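Local coordinates for M32 carboxypeptidase (PDB 7A03), which probably removes amino acids from the C-terminal ends of peptides as a metal-dependent carboxypeptidase of the M32 family, at residues G269-Y274 and G294-Q299; F360-R365 and G417-Y422; S426-Q431 and N482-S487. All blocks are in the same frame, centred on the assembly; numbering follows the deposited sequence.

The three contacts follow one another along the chain, each closing before the next opens, and all lie in a single, largely helical M32 peptidase chain. Their centres form a compact triangle: about 18 Å between interactions 1 and 2, 15 Å between 1 and 3, and 16 Å between 2 and 3. Helix 420-439 is the common element. Its start serves interaction 2 and its next turns serve interaction 3, while helix 293-307 of interaction 1 lies against both parts: Glu297 packs on Tyr422, and Ser298 on Tyr428 and Ala429. Helix 420-439 thus links helix 293-307, the partner of the HExxH helix, to helix 358-374 and to the entry of helix 486-497.

Interaction 1 of 3, residues G269-Y274 and G294-Q299; sequences GGHALY and GIHESQ
Residues 269-274 carry His271, the second histidine of an HExxH sequence, the signature of zincin metallopeptidases; no metal is bound to it here. Their helix meets helix segment 294-299 at 121° between N-to-C directions, the axes approaching to 8.2 Å. Three rings, those of Tyr274, His296 and His271, form an aromatic cluster that supplies most of the interface. Tyr274 presents its edge to the face of His296, CD2 standing over the centre of the imidazole with the planes 59° apart. Tyr274 CD2 also lies 3.7 Å from Gln299 CG, and the hydroxyl end rests on Ile295 CG2 while OH is hydrogen-bonded to the backbone N of Ala291. His296 has its first torsion at -138°, off the staggered positions, and its NE2 is hydrogen-bonded to Glu275. Its ND1 comes within 2.7 Å of His271 ND1, the two rings crossing obliquely. Such close packing depends on Gly270, with Gly270 CA 4.9 Å from Gln299 CA: a beta carbon there would collide with Gln299 O. A water donates to both Gly270 O and Gln299 OE1, the latter also bonded to His464. Zincins of the gluzincin type complete their metal site with a downstream glutamate, and Glu297 is placed consistently with that role: a second water lies 2.7 Å from His271 NE2 and donates to Glu297 OE1 at 2.7 Å.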
# COMPACT_ATOMS: atom_id res chain seq x y z
N GLY A 269 -7.32 -9.17 -2.48
CA GLY A 269 -8.14 -9.83 -1.49
C GLY A 269 -7.78 -9.42 -0.08
O GLY A 269 -8.66 -9.22 0.77
N GLY A 270 -6.48 -9.30 0.20
CA GLY A 270 -6.09 -8.93 1.56
C GLY A 270 -6.58 -7.54 1.95
O GLY A 270 -7.12 -7.34 3.06
N HIS A 271 -6.42 -6.58 1.02
CA HIS A 271 -7.04 -5.26 1.23
C HIS A 271 -8.55 -5.37 1.44
O HIS A 271 -9.13 -4.71 2.33
CB HIS A 271 -6.83 -4.37 0.01
CG HIS A 271 -5.44 -3.82 -0.16
ND1 HIS A 271 -4.74 -3.20 0.86
CD2 HIS A 271 -4.65 -3.76 -1.25
CE1 HIS A 271 -3.57 -2.78 0.39
NE2 HIS A 271 -3.49 -3.12 -0.89
N ALA A 272 -9.20 -6.17 0.60
CA ALA A 272 -10.65 -6.18 0.58
C ALA A 272 -11.22 -6.81 1.84
O ALA A 272 -12.25 -6.35 2.35
CB ALA A 272 -11.16 -6.91 -0.66
N LEU A 273 -10.55 -7.83 2.37
CA LEU A 273 -11.02 -8.45 3.60
C LEU A 273 -10.95 -7.46 4.75
O LEU A 273 -11.85 -7.42 5.62
CB LEU A 273 -10.19 -9.70 3.93
CG LEU A 273 -10.34 -10.89 2.98
CD1 LEU A 273 -9.21 -11.89 3.23
CD2 LEU A 273 -11.72 -11.56 3.14
N TYR A 274 -9.89 -6.64 4.78
CA TYR A 274 -9.83 -5.57 5.77
C TYR A 274 -11.03 -4.63 5.63
O TYR A 274 -11.72 -4.33 6.61
CB TYR A 274 -8.53 -4.79 5.58
CG TYR A 274 -8.14 -3.80 6.66
CD1 TYR A 274 -8.88 -3.65 7.83
CD2 TYR A 274 -6.98 -3.04 6.51
CE1 TYR A 274 -8.48 -2.76 8.82
CE2 TYR A 274 -6.56 -2.15 7.50
CZ TYR A 274 -7.32 -2.02 8.66
OH TYR A 274 -6.89 -1.14 9.62
N GLY A 294 0.26 1.78 5.99
CA GLY A 294 1.11 0.66 6.34
C GLY A 294 0.33 -0.56 6.82
O GLY A 294 0.62 -1.68 6.43
N ILE A 295 -0.67 -0.34 7.67
CA ILE A 295 -1.49 -1.47 8.11
C ILE A 295 -2.29 -2.05 6.93
O ILE A 295 -2.42 -3.27 6.77
CB ILE A 295 -2.37 -1.07 9.32
CG1 ILE A 295 -1.50 -0.68 10.53
CG2 ILE A 295 -3.37 -2.20 9.66
CD1 ILE A 295 -0.56 -1.79 11.03
N HIS A 296 -2.80 -1.19 6.05
CA HIS A 296 -3.49 -1.74 4.88
C HIS A 296 -2.54 -2.59 4.04
O HIS A 296 -2.88 -3.71 3.61
CB HIS A 296 -4.09 -0.59 4.06
CG HIS A 296 -5.47 -0.88 3.56
ND1 HIS A 296 -5.83 -2.10 3.02
CD2 HIS A 296 -6.59 -0.13 3.57
CE1 HIS A 296 -7.11 -2.07 2.69
NE2 HIS A 296 -7.59 -0.89 3.02
N GLU A 297 -1.32 -2.08 3.82
CA GLU A 297 -0.36 -2.84 3.04
C GLU A 297 0.03 -4.15 3.75
O GLU A 297 0.30 -5.15 3.08
CB GLU A 297 0.87 -1.97 2.72
CG GLU A 297 1.88 -2.62 1.79
CD GLU A 297 1.45 -2.55 0.33
OE1 GLU A 297 0.35 -2.02 0.04
OE2 GLU A 297 2.21 -3.01 -0.54
N SER A 298 0.03 -4.17 5.09
CA SER A 298 0.31 -5.42 5.79
C SER A 298 -0.74 -6.47 5.47
O SER A 298 -0.43 -7.67 5.41
CB SER A 298 0.36 -5.21 7.31
OG SER A 298 -0.94 -5.09 7.90
N GLN A 299 -1.99 -6.05 5.28
CA GLN A 299 -3.02 -7.03 4.92
C GLN A 299 -2.82 -7.61 3.51
O GLN A 299 -2.88 -8.84 3.31
CB GLN A 299 -4.39 -6.37 5.05
CG GLN A 299 -4.67 -5.90 6.45
CD GLN A 299 -4.52 -7.03 7.45
OE1 GLN A 299 -5.40 -7.88 7.57
NE2 GLN A 299 -3.39 -7.05 8.16
O HOH W 1 -6.85 -9.09 5.46
O HOH W 2 -1.13 -2.47 -2.12

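Interaction 2 of 3, residues F360-R365 and G417-Y422; sequences FHIMIR and GYFPTY
Arg365, on helix 358-374, lies along one face of the Phe419 ring, joining that helix to the start region of helix 420-439. Its CB meets the near rim, 3.7 Å from Phe419 CD2, and CG passes on toward CE2. The chain then runs extended, putting CD squarely over the ring: CD is 3.4 Å from the centroid of Phe419 and 4° off the normal, a CH-pi contact. NE leaves over the far rim, 3.8 Å from Phe419 CZ. The guanidinium plane stands 81° to the ring, so its edge faces the phenyl and any cation-pi attraction is weak at most. NE forms a salt bridge with Asp408; at the tip, NH1 bonds to Tyr390 OH and donates to His361 O at 3.0 Å from above the carbonyl plane. Beside this pair, Ile362 lays CG2 3.5 Å from Phe419 O and CD1 3.8 Å from Tyr422 CB. Tyr422, whose OH bonds to His410, lies near the HExxH residues. An alanine in place of Phe419 would remove the surface under the arginine's methylenes and would probably loosen the positioning of its guanidinium. The aliphatic stem thus supplies dispersion against the ring, and the buried charge is met by Asp408 and oxygen acceptors.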
# COMPACT_ATOMS: atom_id res chain seq x y z
N PHE A 360 15.11 -2.68 -1.12
CA PHE A 360 16.18 -1.77 -1.54
C PHE A 360 15.62 -0.63 -2.38
O PHE A 360 16.00 0.54 -2.18
CB PHE A 360 17.29 -2.52 -2.25
CG PHE A 360 18.11 -3.37 -1.32
CD1 PHE A 360 17.69 -4.64 -0.97
CD2 PHE A 360 19.26 -2.86 -0.74
CE1 PHE A 360 18.44 -5.41 -0.09
CE2 PHE A 360 20.00 -3.62 0.13
CZ PHE A 360 19.59 -4.89 0.46
N HIS A 361 14.68 -0.94 -3.29
CA HIS A 361 14.00 0.12 -4.03
C HIS A 361 13.42 1.14 -3.06
O HIS A 361 13.63 2.36 -3.21
CB HIS A 361 12.89 -0.48 -4.90
CG HIS A 361 13.37 -1.38 -6.00
ND1 HIS A 361 13.68 -0.92 -7.27
CD2 HIS A 361 13.54 -2.72 -6.04
CE1 HIS A 361 14.06 -1.94 -8.02
NE2 HIS A 361 13.98 -3.04 -7.30
N ILE A 362 12.77 0.66 -2.00
CA ILE A 362 12.14 1.61 -1.09
C ILE A 362 13.22 2.38 -0.36
O ILE A 362 13.13 3.61 -0.19
CB ILE A 362 11.17 0.90 -0.13
CG1 ILE A 362 10.04 0.23 -0.91
CG2 ILE A 362 10.60 1.88 0.89
CD1 ILE A 362 9.08 1.20 -1.58
N MET A 363 14.28 1.69 0.05
CA MET A 363 15.33 2.36 0.81
C MET A 363 15.94 3.48 -0.00
O MET A 363 16.16 4.59 0.51
CB MET A 363 16.39 1.34 1.22
CG MET A 363 17.40 1.88 2.21
SD MET A 363 18.66 0.65 2.52
CE MET A 363 19.54 0.68 0.97
N ILE A 364 16.14 3.24 -1.30
CA ILE A 364 16.77 4.26 -2.13
C ILE A 364 15.88 5.48 -2.19
O ILE A 364 16.33 6.61 -1.96
CB ILE A 364 17.11 3.69 -3.52
CG1 ILE A 364 18.28 2.71 -3.39
CG2 ILE A 364 17.44 4.82 -4.48
CD1 ILE A 364 18.40 1.76 -4.55
N ARG A 365 14.57 5.26 -2.39
CA ARG A 365 13.65 6.39 -2.44
C ARG A 365 13.63 7.11 -1.10
O ARG A 365 13.67 8.36 -1.05
CB ARG A 365 12.25 5.91 -2.86
CG ARG A 365 12.18 5.51 -4.34
CD ARG A 365 11.09 4.47 -4.60
NE ARG A 365 10.95 4.09 -6.00
CZ ARG A 365 11.84 3.36 -6.69
NH1 ARG A 365 12.95 2.93 -6.11
NH2 ARG A 365 11.62 3.04 -7.96
N GLY A 417 7.17 11.15 1.37
CA GLY A 417 6.92 10.44 2.59
C GLY A 417 6.03 9.22 2.43
O GLY A 417 5.70 8.58 3.44
N TYR A 418 5.66 8.87 1.20
CA TYR A 418 4.74 7.78 0.89
C TYR A 418 5.47 6.44 0.78
O TYR A 418 5.03 5.43 1.34
CB TYR A 418 4.02 8.09 -0.43
CG TYR A 418 2.82 7.23 -0.76
CD1 TYR A 418 2.97 5.90 -1.14
CD2 TYR A 418 1.54 7.76 -0.74
CE1 TYR A 418 1.87 5.12 -1.46
CE2 TYR A 418 0.43 6.99 -1.05
CZ TYR A 418 0.60 5.67 -1.40
OH TYR A 418 -0.51 4.92 -1.71
N PHE A 419 6.58 6.43 0.05
CA PHE A 419 7.24 5.17 -0.25
C PHE A 419 7.52 4.28 0.97
O PHE A 419 7.33 3.05 0.86
CB PHE A 419 8.53 5.43 -1.05
CG PHE A 419 8.31 5.71 -2.51
CD1 PHE A 419 7.74 4.75 -3.34
CD2 PHE A 419 8.72 6.91 -3.07
CE1 PHE A 419 7.54 5.01 -4.70
CE2 PHE A 419 8.54 7.17 -4.42
CZ PHE A 419 7.95 6.22 -5.24
N PRO A 420 7.98 4.80 2.12
CA PRO A 420 8.30 3.89 3.23
C PRO A 420 7.14 2.99 3.64
O PRO A 420 7.38 1.87 4.10
CB PRO A 420 8.72 4.83 4.37
CG PRO A 420 9.20 6.05 3.68
CD PRO A 420 8.33 6.20 2.46
N THR A 421 5.88 3.45 3.45
CA THR A 421 4.75 2.65 3.88
C THR A 421 4.72 1.28 3.20
O THR A 421 4.29 0.30 3.82
CB THR A 421 3.42 3.39 3.69
OG1 THR A 421 3.19 3.63 2.29
CG2 THR A 421 3.45 4.71 4.44
N TYR A 422 5.20 1.18 1.95
CA TYR A 422 5.21 -0.13 1.30
C TYR A 422 6.04 -1.12 2.12
O TYR A 422 5.57 -2.23 2.44
CB TYR A 422 5.76 -0.05 -0.12
CG TYR A 422 4.94 0.75 -1.11
CD1 TYR A 422 3.82 0.21 -1.73
CD2 TYR A 422 5.33 2.04 -1.46
CE1 TYR A 422 3.09 0.94 -2.64
CE2 TYR A 422 4.61 2.78 -2.37
CZ TYR A 422 3.49 2.22 -2.96
OH TYR A 422 2.78 2.97 -3.88

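Interaction 3 of 3, residues S426-Q431 and N482-S487; sequences SFYAAQ and NPLQFS
The Phe427 ring takes the edge of Phe486 on one face, with Phe486 CD1 3.8 Å above its plane and over its centre. At 85° between planes this is a T-shaped pair, and Phe427 also meets Phe489 edge-to-face. One face of Tyr428 carries Leu484, whose CD2 sits toward the ring's rim, 4.0 Å from the Tyr428 centroid, in a CH-pi contact. Leu484 CG is anti to its backbone N, and its other methyl, CD1, fills the angle between Tyr428 and Phe427 CB, 3.9 Å from the latter. The third flat group, the amide of Gln431, reaches out from helix 420-439 on an extended chain to the run that leads into helix 486-497. Its OE1 accepts from Gln485 N at 2.8 Å, in the carbonyl plane and on a lone pair. Its NE2 donates to Pro483 O at 3.0 Å, nearly straight at 171°, though from above that carbonyl's plane, and also bonds to Thr480 OG1. A water donates to both Phe427 O and Gln485 O. The side-chain amide thus stands in for a peptide group, serving the backbone on both sides of Leu484, and the two bonds hold it in one orientation, while Leu484 and Phe486 supply the apolar grip.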
# COMPACT_ATOMS: atom_id res chain seq x y z
N SER A 426 5.06 -4.59 4.46
CA SER A 426 5.65 -5.93 4.38
C SER A 426 6.15 -6.38 5.74
O SER A 426 5.98 -7.56 6.13
CB SER A 426 6.80 -5.91 3.37
OG SER A 426 6.34 -5.61 2.06
N PHE A 427 6.75 -5.46 6.50
CA PHE A 427 7.36 -5.87 7.75
C PHE A 427 6.28 -6.14 8.79
O PHE A 427 6.35 -7.14 9.53
CB PHE A 427 8.41 -4.86 8.21
CG PHE A 427 9.46 -4.57 7.17
CD1 PHE A 427 9.76 -5.49 6.17
CD2 PHE A 427 10.14 -3.36 7.17
CE1 PHE A 427 10.72 -5.22 5.19
CE2 PHE A 427 11.10 -3.08 6.19
CZ PHE A 427 11.39 -4.01 5.20
N TYR A 428 5.20 -5.34 8.76
CA TYR A 428 4.08 -5.64 9.65
C TYR A 428 3.47 -6.98 9.26
O TYR A 428 3.10 -7.78 10.14
CB TYR A 428 3.00 -4.56 9.58
CG TYR A 428 3.26 -3.27 10.33
CD1 TYR A 428 3.49 -3.28 11.69
CD2 TYR A 428 3.24 -2.05 9.67
CE1 TYR A 428 3.70 -2.08 12.38
CE2 TYR A 428 3.46 -0.87 10.34
CZ TYR A 428 3.68 -0.89 11.69
OH TYR A 428 3.91 0.29 12.37
N ALA A 429 3.41 -7.27 7.95
CA ALA A 429 2.79 -8.52 7.55
C ALA A 429 3.52 -9.69 8.17
O ALA A 429 2.89 -10.60 8.75
CB ALA A 429 2.74 -8.61 6.02
N ALA A 430 4.86 -9.63 8.15
CA ALA A 430 5.62 -10.75 8.68
C ALA A 430 5.44 -10.86 10.18
O ALA A 430 5.20 -11.96 10.71
CB ALA A 430 7.10 -10.58 8.32
N GLN A 431 5.43 -9.71 10.85
CA GLN A 431 5.30 -9.75 12.30
C GLN A 431 3.92 -10.24 12.67
O GLN A 431 3.77 -11.05 13.60
CB GLN A 431 5.58 -8.36 12.88
CG GLN A 431 5.56 -8.27 14.39
CD GLN A 431 6.43 -7.14 14.91
OE1 GLN A 431 7.27 -6.60 14.18
NE2 GLN A 431 6.25 -6.78 16.19
N ASN A 482 5.26 -6.37 20.89
CA ASN A 482 6.48 -5.71 20.45
C ASN A 482 6.13 -4.57 19.51
O ASN A 482 5.12 -4.64 18.81
CB ASN A 482 7.39 -6.69 19.69
CG ASN A 482 8.04 -7.70 20.61
OD1 ASN A 482 7.89 -8.91 20.43
ND2 ASN A 482 8.78 -7.20 21.60
N PRO A 483 6.95 -3.52 19.46
CA PRO A 483 6.88 -2.59 18.34
C PRO A 483 7.32 -3.30 17.07
O PRO A 483 7.81 -4.44 17.10
CB PRO A 483 7.87 -1.49 18.73
CG PRO A 483 8.86 -2.19 19.59
CD PRO A 483 8.11 -3.26 20.34
N LEU A 484 7.14 -2.61 15.94
CA LEU A 484 7.57 -3.16 14.66
C LEU A 484 9.06 -3.50 14.71
O LEU A 484 9.90 -2.64 15.00
CB LEU A 484 7.28 -2.17 13.53
CG LEU A 484 7.78 -2.63 12.15
CD1 LEU A 484 7.21 -4.00 11.79
CD2 LEU A 484 7.48 -1.60 11.07
N GLN A 485 9.37 -4.76 14.42
CA GLN A 485 10.74 -5.26 14.43
C GLN A 485 11.00 -5.97 13.12
O GLN A 485 10.34 -6.96 12.80
CB GLN A 485 10.96 -6.20 15.62
CG GLN A 485 10.88 -5.46 16.94
CD GLN A 485 10.92 -6.36 18.14
OE1 GLN A 485 10.51 -7.52 18.09
NE2 GLN A 485 11.40 -5.82 19.26
N PHE A 486 11.98 -5.45 12.36
CA PHE A 486 12.37 -6.05 11.09
C PHE A 486 12.78 -7.52 11.25
O PHE A 486 12.71 -8.28 10.28
CB PHE A 486 13.52 -5.24 10.48
CG PHE A 486 14.10 -5.87 9.25
CD1 PHE A 486 13.45 -5.76 8.03
CD2 PHE A 486 15.29 -6.59 9.31
CE1 PHE A 486 13.96 -6.35 6.89
CE2 PHE A 486 15.80 -7.18 8.17
CZ PHE A 486 15.14 -7.05 6.96
N SER A 487 13.22 -7.92 12.45
CA SER A 487 13.66 -9.30 12.66
C SER A 487 12.62 -10.32 12.22
O SER A 487 12.96 -11.41 11.73
CB SER A 487 14.03 -9.50 14.13
OG SER A 487 12.92 -9.23 14.97
O HOH W 3 9.23 -7.48 10.35